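Local coordinates for enoyl-CoA hydratase/isomerase (Shewanella pealeana, PDB 4KPK), which probably acts as an isomerase or hydratase on enoyl-CoA thioesters and assembles as a trimer of crotonase-like subunits, at residues A120-D131 / V180-A188; I153-E163 / I214-A225. All coordinates share one frame; numbering follows the deposited sequence.

Contact 1: A120-D131 / V180-A188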
loop_
_atom_site.group_PDB
_atom_site.type_symbol
_atom_site.label_atom_id
_atom_site.label_comp_id
_atom_site.label_asym_id
_atom_site.label_seq_id
_atom_site.Cartn_x
_atom_site.Cartn_y
_atom_site.Cartn_z
ATOM N N ALA A 120 1.019 -27.760 5.012
ATOM C CA ALA A 120 0.777 -26.363 4.754
ATOM C C ALA A 120 0.269 -25.673 6.000
ATOM O O ALA A 120 0.732 -24.507 6.254
ATOM C CB ALA A 120 -0.149 -26.163 3.547
ATOM N N ASN A 121 -0.600 -26.361 6.802
ATOM C CA ASN A 121 -1.162 -25.744 7.961
ATOM C C ASN A 121 -0.132 -25.537 9.007
ATOM O O ASN A 121 -0.211 -24.567 9.716
ATOM C CB ASN A 121 -2.330 -26.504 8.615
ATOM C CG ASN A 121 -3.638 -26.383 7.852
ATOM O OD1 ASN A 121 -3.941 -25.373 7.216
ATOM N ND2 ASN A 121 -4.460 -27.419 7.967
ATOM N N GLU A 122 0.841 -26.419 9.122
ATOM C CA GLU A 122 1.941 -26.163 10.044
ATOM C C GLU A 122 2.818 -24.964 9.638
ATOM O O GLU A 122 3.223 -24.202 10.494
ATOM C CB GLU A 122 2.821 -27.419 10.240
ATOM C CG GLU A 122 2.017 -28.489 10.965
ATOM C CD GLU A 122 1.397 -27.969 12.276
ATOM O OE1 GLU A 122 2.127 -27.929 13.301
ATOM O OE2 GLU A 122 0.189 -27.574 12.273
ATOM N N LEU A 123 3.107 -24.844 8.346
ATOM C CA LEU A 123 3.864 -23.698 7.844
ATOM C C LEU A 123 3.014 -22.464 8.079
ATOM O O LEU A 123 3.530 -21.397 8.483
ATOM C CB LEU A 123 4.192 -23.848 6.369
ATOM C CG LEU A 123 5.145 -22.736 5.909
ATOM C CD1 LEU A 123 6.365 -22.612 6.775
ATOM C CD2 LEU A 123 5.494 -22.877 4.424
ATOM N N ALA A 124 1.686 -22.609 7.928
ATOM C CA ALA A 124 0.822 -21.424 8.150
ATOM C C ALA A 124 0.753 -20.980 9.611
ATOM O O ALA A 124 0.703 -19.766 9.908
ATOM C CB ALA A 124 -0.554 -21.625 7.607
ATOM N N ARG A 125 0.745 -21.968 10.503
ATOM C CA ARG A 125 0.798 -21.744 11.955
ATOM C C ARG A 125 2.138 -21.067 12.342
ATOM O O ARG A 125 2.172 -20.129 13.129
ATOM C CB ARG A 125 0.633 -23.101 12.676
ATOM C CG ARG A 125 0.750 -23.079 14.193
ATOM C CD ARG A 125 0.588 -24.494 14.826
ATOM N NE ARG A 125 0.470 -24.430 16.285
ATOM C CZ ARG A 125 -0.622 -23.985 16.952
ATOM N NH1 ARG A 125 -1.699 -23.539 16.317
ATOM N NH2 ARG A 125 -0.637 -23.968 18.277
ATOM N N LEU A 126 3.236 -21.559 11.807
ATOM C CA LEU A 126 4.555 -20.833 11.956
ATOM C C LEU A 126 4.480 -19.323 11.571
ATOM O O LEU A 126 4.761 -18.479 12.382
ATOM C CB LEU A 126 5.649 -21.534 11.153
ATOM C CG LEU A 126 7.035 -20.822 11.153
ATOM C CD1 LEU A 126 7.439 -20.471 12.570
ATOM C CD2 LEU A 126 8.094 -21.602 10.432
HETATM N N MSE A 127 4.056 -18.974 10.380
HETATM C CA MSE A 127 3.982 -17.580 9.973
HETATM C C MSE A 127 3.045 -16.758 10.838
HETATM O O MSE A 127 3.330 -15.616 11.217
HETATM C CB MSE A 127 3.485 -17.518 8.567
HETATM C CG MSE A 127 4.370 -18.075 7.480
HETATM SE SE MSE A 127 6.235 -17.386 7.418
HETATM C CE MSE A 127 7.066 -19.045 6.744
ATOM N N SER A 128 1.865 -17.317 11.122
ATOM C CA SER A 128 0.909 -16.608 11.944
ATOM C C SER A 128 1.436 -16.270 13.340
ATOM O O SER A 128 1.346 -15.108 13.774
ATOM C CB SER A 128 -0.406 -17.409 12.055
ATOM O OG SER A 128 -1.379 -16.596 12.670
HETATM N N MSE A 129 1.995 -17.255 14.034
HETATM C CA MSE A 129 2.568 -17.023 15.334
HETATM C C MSE A 129 3.712 -16.023 15.303
HETATM O O MSE A 129 3.877 -15.253 16.257
HETATM C CB MSE A 129 3.231 -18.246 15.972
HETATM C CG MSE A 129 2.239 -19.374 16.282
HETATM SE SE MSE A 129 3.157 -20.869 17.212
HETATM C CE MSE A 129 4.726 -19.924 17.893
ATOM N N LEU A 130 4.531 -16.046 14.278
ATOM C CA LEU A 130 5.564 -15.001 14.170
ATOM C C LEU A 130 4.978 -13.637 13.939
ATOM O O LEU A 130 5.285 -12.680 14.633
ATOM C CB LEU A 130 6.521 -15.322 13.018
ATOM C CG LEU A 130 7.649 -14.289 12.801
ATOM C CD1 LEU A 130 8.480 -14.066 14.054
ATOM C CD2 LEU A 130 8.512 -14.700 11.621
ATOM N N ASP A 131 4.097 -13.548 12.969
ATOM C CA ASP A 131 3.492 -12.286 12.638
ATOM C C ASP A 131 2.769 -11.633 13.864
ATOM O O ASP A 131 2.795 -10.382 14.038
ATOM C CB ASP A 131 2.548 -12.496 11.473
ATOM C CG ASP A 131 1.986 -11.227 10.967
ATOM O OD1 ASP A 131 2.809 -10.315 10.864
ATOM O OD2 ASP A 131 0.743 -11.119 10.704
ATOM N N VAL A 180 1.074 -20.026 1.271
ATOM C CA VAL A 180 1.046 -19.825 2.717
ATOM C C VAL A 180 1.701 -18.490 3.129
ATOM O O VAL A 180 1.261 -17.848 4.066
ATOM C CB VAL A 180 1.713 -21.030 3.464
ATOM C CG1 VAL A 180 1.797 -20.800 4.977
ATOM C CG2 VAL A 180 0.910 -22.284 3.228
ATOM N N ILE A 181 2.739 -18.069 2.412
ATOM C CA ILE A 181 3.431 -16.822 2.741
ATOM C C ILE A 181 2.824 -15.560 2.119
ATOM O O ILE A 181 3.146 -14.416 2.553
ATOM C CB ILE A 181 4.938 -16.897 2.383
ATOM C CG1 ILE A 181 5.193 -17.202 0.893
ATOM C CG2 ILE A 181 5.602 -17.947 3.231
ATOM C CD1 ILE A 181 6.603 -16.771 0.450
ATOM N N SER A 182 1.931 -15.766 1.145
ATOM C CA SER A 182 1.447 -14.674 0.288
ATOM C C SER A 182 0.744 -13.566 1.008
ATOM O O SER A 182 0.749 -12.465 0.518
ATOM C CB SER A 182 0.595 -15.193 -0.878
ATOM O OG SER A 182 -0.532 -15.979 -0.467
ATOM N N PRO A 183 0.095 -13.854 2.158
ATOM C CA PRO A 183 -0.625 -12.764 2.795
ATOM C C PRO A 183 0.335 -11.760 3.381
ATOM O O PRO A 183 0.109 -10.566 3.341
ATOM C CB PRO A 183 -1.512 -13.484 3.905
ATOM C CG PRO A 183 -1.603 -14.919 3.498
ATOM C CD PRO A 183 -0.388 -15.193 2.611
ATOM N N TYR A 184 1.402 -12.266 3.960
ATOM C CA TYR A 184 2.396 -11.475 4.619
ATOM C C TYR A 184 3.271 -10.812 3.585
ATOM O O TYR A 184 3.683 -9.680 3.724
ATOM C CB TYR A 184 3.212 -12.397 5.545
ATOM C CG TYR A 184 2.281 -13.185 6.438
ATOM C CD1 TYR A 184 1.717 -12.606 7.565
ATOM C CD2 TYR A 184 1.934 -14.484 6.140
ATOM C CE1 TYR A 184 0.809 -13.338 8.390
ATOM C CE2 TYR A 184 1.012 -15.198 6.936
ATOM C CZ TYR A 184 0.469 -14.639 8.061
ATOM O OH TYR A 184 -0.446 -15.364 8.873
ATOM N N VAL A 185 3.548 -11.519 2.518
ATOM C CA VAL A 185 4.480 -10.972 1.533
ATOM C C VAL A 185 3.799 -9.837 0.807
ATOM O O VAL A 185 4.420 -8.812 0.563
ATOM C CB VAL A 185 4.991 -12.044 0.591
ATOM C CG1 VAL A 185 5.619 -11.452 -0.668
ATOM C CG2 VAL A 185 5.964 -12.941 1.339
ATOM N N THR A 186 2.504 -10.018 0.532
ATOM C CA THR A 186 1.676 -9.025 -0.131
ATOM C C THR A 186 1.478 -7.781 0.718
ATOM O O THR A 186 1.525 -6.619 0.224
ATOM C CB THR A 186 0.328 -9.661 -0.574
ATOM O OG1 THR A 186 0.628 -10.770 -1.390
ATOM C CG2 THR A 186 -0.482 -8.723 -1.416
ATOM N N ARG A 187 1.280 -7.992 1.996
ATOM C CA ARG A 187 1.197 -6.868 2.894
ATOM C C ARG A 187 2.500 -6.028 2.820
ATOM O O ARG A 187 2.461 -4.800 2.854
ATOM C CB ARG A 187 1.001 -7.338 4.325
ATOM C CG ARG A 187 0.565 -6.258 5.269
ATOM C CD ARG A 187 0.495 -6.749 6.691
ATOM N NE ARG A 187 1.615 -7.590 6.976
ATOM C CZ ARG A 187 1.710 -8.437 7.996
ATOM N NH1 ARG A 187 0.711 -8.581 8.832
ATOM N NH2 ARG A 187 2.842 -9.137 8.176
ATOM N N ALA A 188 3.638 -6.686 2.736
ATOM C CA ALA A 188 4.907 -5.970 2.787
ATOM C C ALA A 188 5.191 -5.205 1.523
ATOM O O ALA A 188 5.387 -4.029 1.568
ATOM C CB ALA A 188 6.006 -6.957 3.051
HETATM O O HOH W 1 -0.537 -18.083 8.300
HETATM O O HOH W 2 -1.909 -14.634 10.759
#

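Contact 2: I153-E163 / I214-A225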
loop_
_atom_site.group_PDB
_atom_site.type_symbol
_atom_site.label_atom_id
_atom_site.label_comp_id
_atom_site.label_asym_id
_atom_site.label_seq_id
_atom_site.Cartn_x
_atom_site.Cartn_y
_atom_site.Cartn_z
ATOM N N ILE A 153 10.604 -13.118 6.874
ATOM C CA ILE A 153 11.066 -11.729 6.812
ATOM C C ILE A 153 9.879 -10.789 6.756
ATOM O O ILE A 153 9.777 -9.845 7.505
ATOM C CB ILE A 153 11.938 -11.506 5.564
ATOM C CG1 ILE A 153 13.231 -12.251 5.760
ATOM C CG2 ILE A 153 12.096 -10.012 5.317
ATOM C CD1 ILE A 153 13.920 -12.586 4.464
ATOM N N CYS A 154 8.936 -11.096 5.896
ATOM C CA CYS A 154 7.678 -10.359 5.868
ATOM C C CYS A 154 6.805 -10.426 7.099
ATOM O O CYS A 154 5.935 -9.576 7.237
ATOM C CB CYS A 154 6.885 -10.700 4.621
ATOM S SG CYS A 154 7.889 -10.084 3.252
ATOM N N CYS A 155 7.072 -11.364 8.004
ATOM C CA CYS A 155 6.350 -11.478 9.265
ATOM C C CYS A 155 7.026 -10.691 10.386
ATOM O O CYS A 155 6.425 -10.459 11.431
ATOM C CB CYS A 155 6.175 -12.951 9.642
ATOM S SG CYS A 155 4.900 -13.733 8.660
ATOM N N SER A 156 8.261 -10.268 10.153
ATOM C CA SER A 156 9.054 -9.583 11.176
ATOM C C SER A 156 8.721 -8.134 11.168
ATOM O O SER A 156 8.276 -7.627 10.180
ATOM C CB SER A 156 10.539 -9.770 10.931
ATOM O OG SER A 156 10.850 -11.163 10.989
ATOM N N ASP A 157 8.911 -7.459 12.295
ATOM C CA ASP A 157 8.582 -6.038 12.365
ATOM C C ASP A 157 9.726 -5.184 11.686
ATOM O O ASP A 157 9.441 -4.126 11.091
ATOM C CB ASP A 157 8.356 -5.629 13.812
ATOM C CG ASP A 157 7.142 -6.358 14.462
ATOM O OD1 ASP A 157 6.051 -6.409 13.850
ATOM O OD2 ASP A 157 7.285 -6.884 15.603
ATOM N N ILE A 158 10.964 -5.655 11.818
ATOM C CA ILE A 158 12.172 -4.998 11.265
ATOM C C ILE A 158 13.019 -6.067 10.617
ATOM O O ILE A 158 13.218 -7.118 11.199
ATOM C CB ILE A 158 13.014 -4.236 12.295
ATOM C CG1 ILE A 158 12.285 -2.954 12.762
ATOM C CG2 ILE A 158 14.316 -3.738 11.687
ATOM C CD1 ILE A 158 12.021 -2.939 14.222
ATOM N N ALA A 159 13.466 -5.781 9.385
ATOM C CA ALA A 159 14.356 -6.628 8.612
ATOM C C ALA A 159 15.529 -5.807 7.993
ATOM O O ALA A 159 15.357 -4.700 7.370
ATOM C CB ALA A 159 13.579 -7.329 7.518
ATOM N N ILE A 160 16.721 -6.359 8.180
ATOM C CA ILE A 160 17.977 -5.763 7.674
ATOM C C ILE A 160 18.676 -6.851 6.910
ATOM O O ILE A 160 18.695 -8.002 7.364
ATOM C CB ILE A 160 18.851 -5.330 8.854
ATOM C CG1 ILE A 160 17.991 -4.520 9.792
ATOM C CG2 ILE A 160 20.050 -4.498 8.383
ATOM C CD1 ILE A 160 18.599 -4.290 11.135
ATOM N N ALA A 161 19.113 -6.547 5.715
ATOM C CA ALA A 161 19.838 -7.521 4.898
ATOM C C ALA A 161 21.248 -6.965 4.503
ATOM O O ALA A 161 21.433 -5.765 4.589
ATOM C CB ALA A 161 19.059 -7.870 3.662
ATOM N N ASN A 162 22.194 -7.850 4.125
ATOM C CA ASN A 162 23.506 -7.415 3.569
ATOM C C ASN A 162 23.358 -7.149 2.089
ATOM O O ASN A 162 22.269 -7.334 1.541
ATOM C CB ASN A 162 24.653 -8.396 3.868
ATOM C CG ASN A 162 24.541 -9.726 3.141
ATOM O OD1 ASN A 162 23.656 -9.979 2.320
ATOM N ND2 ASN A 162 25.465 -10.604 3.465
ATOM N N GLU A 163 24.430 -6.676 1.453
ATOM C CA GLU A 163 24.362 -6.191 0.071
ATOM C C GLU A 163 24.185 -7.304 -0.953
ATOM O O GLU A 163 23.593 -7.085 -2.019
ATOM C CB GLU A 163 25.610 -5.337 -0.248
ATOM C CG GLU A 163 25.412 -3.848 0.036
ATOM C CD GLU A 163 26.724 -3.108 0.210
ATOM O OE1 GLU A 163 27.553 -3.128 -0.724
ATOM O OE2 GLU A 163 26.923 -2.473 1.274
ATOM N N ILE A 214 10.499 -4.772 1.516
ATOM C CA ILE A 214 10.736 -6.115 2.071
ATOM C C ILE A 214 11.759 -6.016 3.229
ATOM O O ILE A 214 11.644 -6.709 4.269
ATOM C CB ILE A 214 11.197 -7.088 0.944
ATOM C CG1 ILE A 214 10.050 -7.424 0.004
ATOM C CG2 ILE A 214 11.829 -8.343 1.519
ATOM C CD1 ILE A 214 8.918 -8.197 0.680
ATOM N N ILE A 215 12.763 -5.112 3.059
ATOM C CA ILE A 215 13.685 -4.854 4.144
ATOM C C ILE A 215 13.610 -3.399 4.467
ATOM O O ILE A 215 13.022 -2.646 3.704
ATOM C CB ILE A 215 15.069 -5.342 3.834
ATOM C CG1 ILE A 215 15.760 -4.527 2.690
ATOM C CG2 ILE A 215 15.019 -6.832 3.562
ATOM C CD1 ILE A 215 16.977 -5.199 2.124
ATOM N N HIS A 216 14.101 -3.065 5.659
ATOM C CA HIS A 216 14.157 -1.690 6.199
ATOM C C HIS A 216 15.545 -1.057 6.070
ATOM O O HIS A 216 15.649 0.148 6.034
ATOM C CB HIS A 216 13.709 -1.674 7.665
ATOM C CG HIS A 216 12.318 -2.210 7.856
ATOM N ND1 HIS A 216 11.190 -1.452 7.645
ATOM C CD2 HIS A 216 11.873 -3.444 8.175
ATOM C CE1 HIS A 216 10.112 -2.195 7.846
ATOM N NE2 HIS A 216 10.504 -3.419 8.135
ATOM N N ASP A 217 16.603 -1.850 5.958
ATOM C CA ASP A 217 17.995 -1.295 5.956
ATOM C C ASP A 217 18.912 -2.291 5.238
ATOM O O ASP A 217 18.617 -3.493 5.196
ATOM C CB ASP A 217 18.506 -1.100 7.402
ATOM C CG ASP A 217 19.814 -0.238 7.497
ATOM O OD1 ASP A 217 19.955 0.749 6.742
ATOM O OD2 ASP A 217 20.712 -0.524 8.348
ATOM N N ILE A 218 20.007 -1.797 4.674
ATOM C CA ILE A 218 21.020 -2.615 4.062
ATOM C C ILE A 218 22.358 -2.307 4.747
ATOM O O ILE A 218 22.783 -1.144 4.820
ATOM C CB ILE A 218 21.169 -2.291 2.567
ATOM C CG1 ILE A 218 19.884 -2.565 1.738
ATOM C CG2 ILE A 218 22.341 -3.058 1.968
ATOM C CD1 ILE A 218 20.012 -2.183 0.261
ATOM N N ASN A 219 23.032 -3.343 5.222
ATOM C CA ASN A 219 24.303 -3.174 5.888
ATOM C C ASN A 219 25.015 -4.498 5.898
ATOM O O ASN A 219 24.465 -5.512 6.368
ATOM C CB ASN A 219 24.044 -2.714 7.324
ATOM C CG ASN A 219 25.267 -2.067 7.989
ATOM O OD1 ASN A 219 26.416 -2.317 7.633
ATOM N ND2 ASN A 219 24.999 -1.248 8.989
ATOM N N ASP A 220 26.235 -4.529 5.372
ATOM C CA ASP A 220 27.099 -5.725 5.533
ATOM C C ASP A 220 27.449 -6.104 6.997
ATOM O O ASP A 220 27.827 -7.223 7.277
ATOM C CB ASP A 220 28.394 -5.552 4.741
ATOM C CG ASP A 220 28.202 -5.757 3.265
ATOM O OD1 ASP A 220 27.182 -6.385 2.848
ATOM O OD2 ASP A 220 29.097 -5.295 2.539
ATOM N N ASP A 221 27.333 -5.177 7.931
ATOM C CA ASP A 221 27.564 -5.530 9.298
ATOM C C ASP A 221 26.201 -5.576 9.931
ATOM O O ASP A 221 25.706 -4.563 10.394
ATOM C CB ASP A 221 28.450 -4.492 9.960
ATOM C CG ASP A 221 28.917 -4.925 11.322
ATOM O OD1 ASP A 221 28.277 -5.798 12.016
ATOM O OD2 ASP A 221 29.974 -4.410 11.705
ATOM N N LEU A 222 25.605 -6.766 9.927
ATOM C CA LEU A 222 24.238 -6.972 10.393
ATOM C C LEU A 222 24.085 -6.708 11.906
ATOM O O LEU A 222 23.081 -6.125 12.320
ATOM C CB LEU A 222 23.764 -8.385 9.994
ATOM C CG LEU A 222 23.629 -8.534 8.474
ATOM C CD1 LEU A 222 23.497 -9.977 7.988
ATOM C CD2 LEU A 222 22.540 -7.637 7.941
ATOM N N ASP A 223 25.119 -7.055 12.674
ATOM C CA ASP A 223 25.182 -6.839 14.146
ATOM C C ASP A 223 25.236 -5.349 14.516
ATOM O O ASP A 223 24.439 -4.878 15.290
ATOM C CB ASP A 223 26.387 -7.585 14.768
ATOM C CG ASP A 223 26.127 -9.080 14.971
ATOM O OD1 ASP A 223 25.071 -9.589 14.529
ATOM O OD2 ASP A 223 26.971 -9.766 15.583
ATOM N N ALA A 224 26.137 -4.594 13.905
ATOM C CA ALA A 224 26.129 -3.170 14.067
ATOM C C ALA A 224 24.790 -2.581 13.611
ATOM O O ALA A 224 24.272 -1.669 14.244
ATOM C CB ALA A 224 27.281 -2.531 13.303
ATOM N N ALA A 225 24.225 -3.078 12.512
ATOM C CA ALA A 225 22.993 -2.471 11.991
ATOM C C ALA A 225 21.781 -2.679 12.956
ATOM O O ALA A 225 20.873 -1.811 13.023
ATOM C CB ALA A 225 22.663 -2.994 10.590
HETATM O O HOH W 3 7.539 -4.137 9.564
HETATM O O HOH W 4 26.934 -9.936 6.156
#

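Contact 1: A120-D131 / V180-A188
The Y184 ring is met at its edge by D131, whose OD2 lies 3.2 Å from Y184 CE1; V180 O, R187 NH2 and a water also lie in plane at the rim, and the carboxylate and ring planes stand 74° apart. P183 CB lies over one ring face, offset toward the rim, while M127 CB approaches obliquely, 3.8 Å from Y184 CE2. The guanidinium of R187 grips the same carboxylate end-on. R187 NH2 reaches D131 OD1 at 2.9 Å from above the carboxylate plane, and R187 NH1 meets D131 OD2 at 3.2 Å on the syn side, both bonds lying close to the guanidinium plane. D131 CG, anti to the backbone N (chi1 -174°), puts OD2 at the Y184 edge and both oxygens within reach of R187. R187 also pairs with E252, and D131 with R195 of the third subunit, so the salt bridge belongs to a charge network that crosses the trimer interface. Two waters link Y184 OH to the other helix: one donates to A124 O, and the second, 2.5 Å from Y184 OH, bonds S128 OG. V180 CG1 lies only 3.4 Å from A124 CA, and V180 CG2 faces A120 CB. The segment axes run at 40° and come no closer than 11.1 Å, a spacing filled chiefly by V180 and Y184 from one side and M127 and D131 from the other. Within the helical layer of this crotonase-type subunit, helix 113-132 also packs on helix 65-80 through L123, L126 and M129, while L152 and C155 of helix 148-155 pack on M127 and L130.

Contact 2: I153-E163 / I214-A225
I160 CG2 packs against A225 CB at 3.7 Å and meets L222 CD2, joining strand 158-161 to the first turn of helix 222-235. A161 points to the other face of the sheet, where its CB touches I215 CD1. In the last turn of helix 148-155, C154 SG sits 3.4 Å from I214 CD1. Strands 158-161 and 217-218 pair in parallel at one edge of the crotonase-type sheet: A161 N donates to D217 O, and N219 N to A161 O at 3.0 Å. H216 N gives A159 O a bond of 2.7 Å, while its ring, with CG anti to the carbonyl carbon (chi1 -58°), turns its CD2 edge to A159 N. Replacing this imidazole by an alanine would probably open a gap beside I158 and A159 and leave R192 of the third subunit without its weak bond. At the polar edge, E163 N meets D220 OD1 at 174°, nearly along the C-O axis. An Asx turn at N219 and the N-cap bond from A224 N to D221 OD1 start the helix. E163 OE2 lies 3.8 Å from D220 OD2, so the two carboxylates may raise each other's proton affinity, though, both being exposed, probably only modestly.

Contacts 1 and 2 have centres about 19 Å apart and alternate along the chain: 120-131, 153-163, 180-188, 214-225. They meet where helix 148-155 ends. There C154 O probably accepts a hydrogen bond from R187 NH2 at 3.3 Å, and C155 SG packs 3.5 Å from Y184 CG. Contact 1 joins helices 113-132 and 182-189, whereas contact 2 adds strand 217-218, outermost within this chain, to the six-stranded mixed sheet beside strand 158-161. Sheet edge and helical layer are therefore tied together through one helix end. Both contacts also touch the third subunit, with R195 there pairing with D131 and D157, so this junction also forms part of the interface with the third subunit.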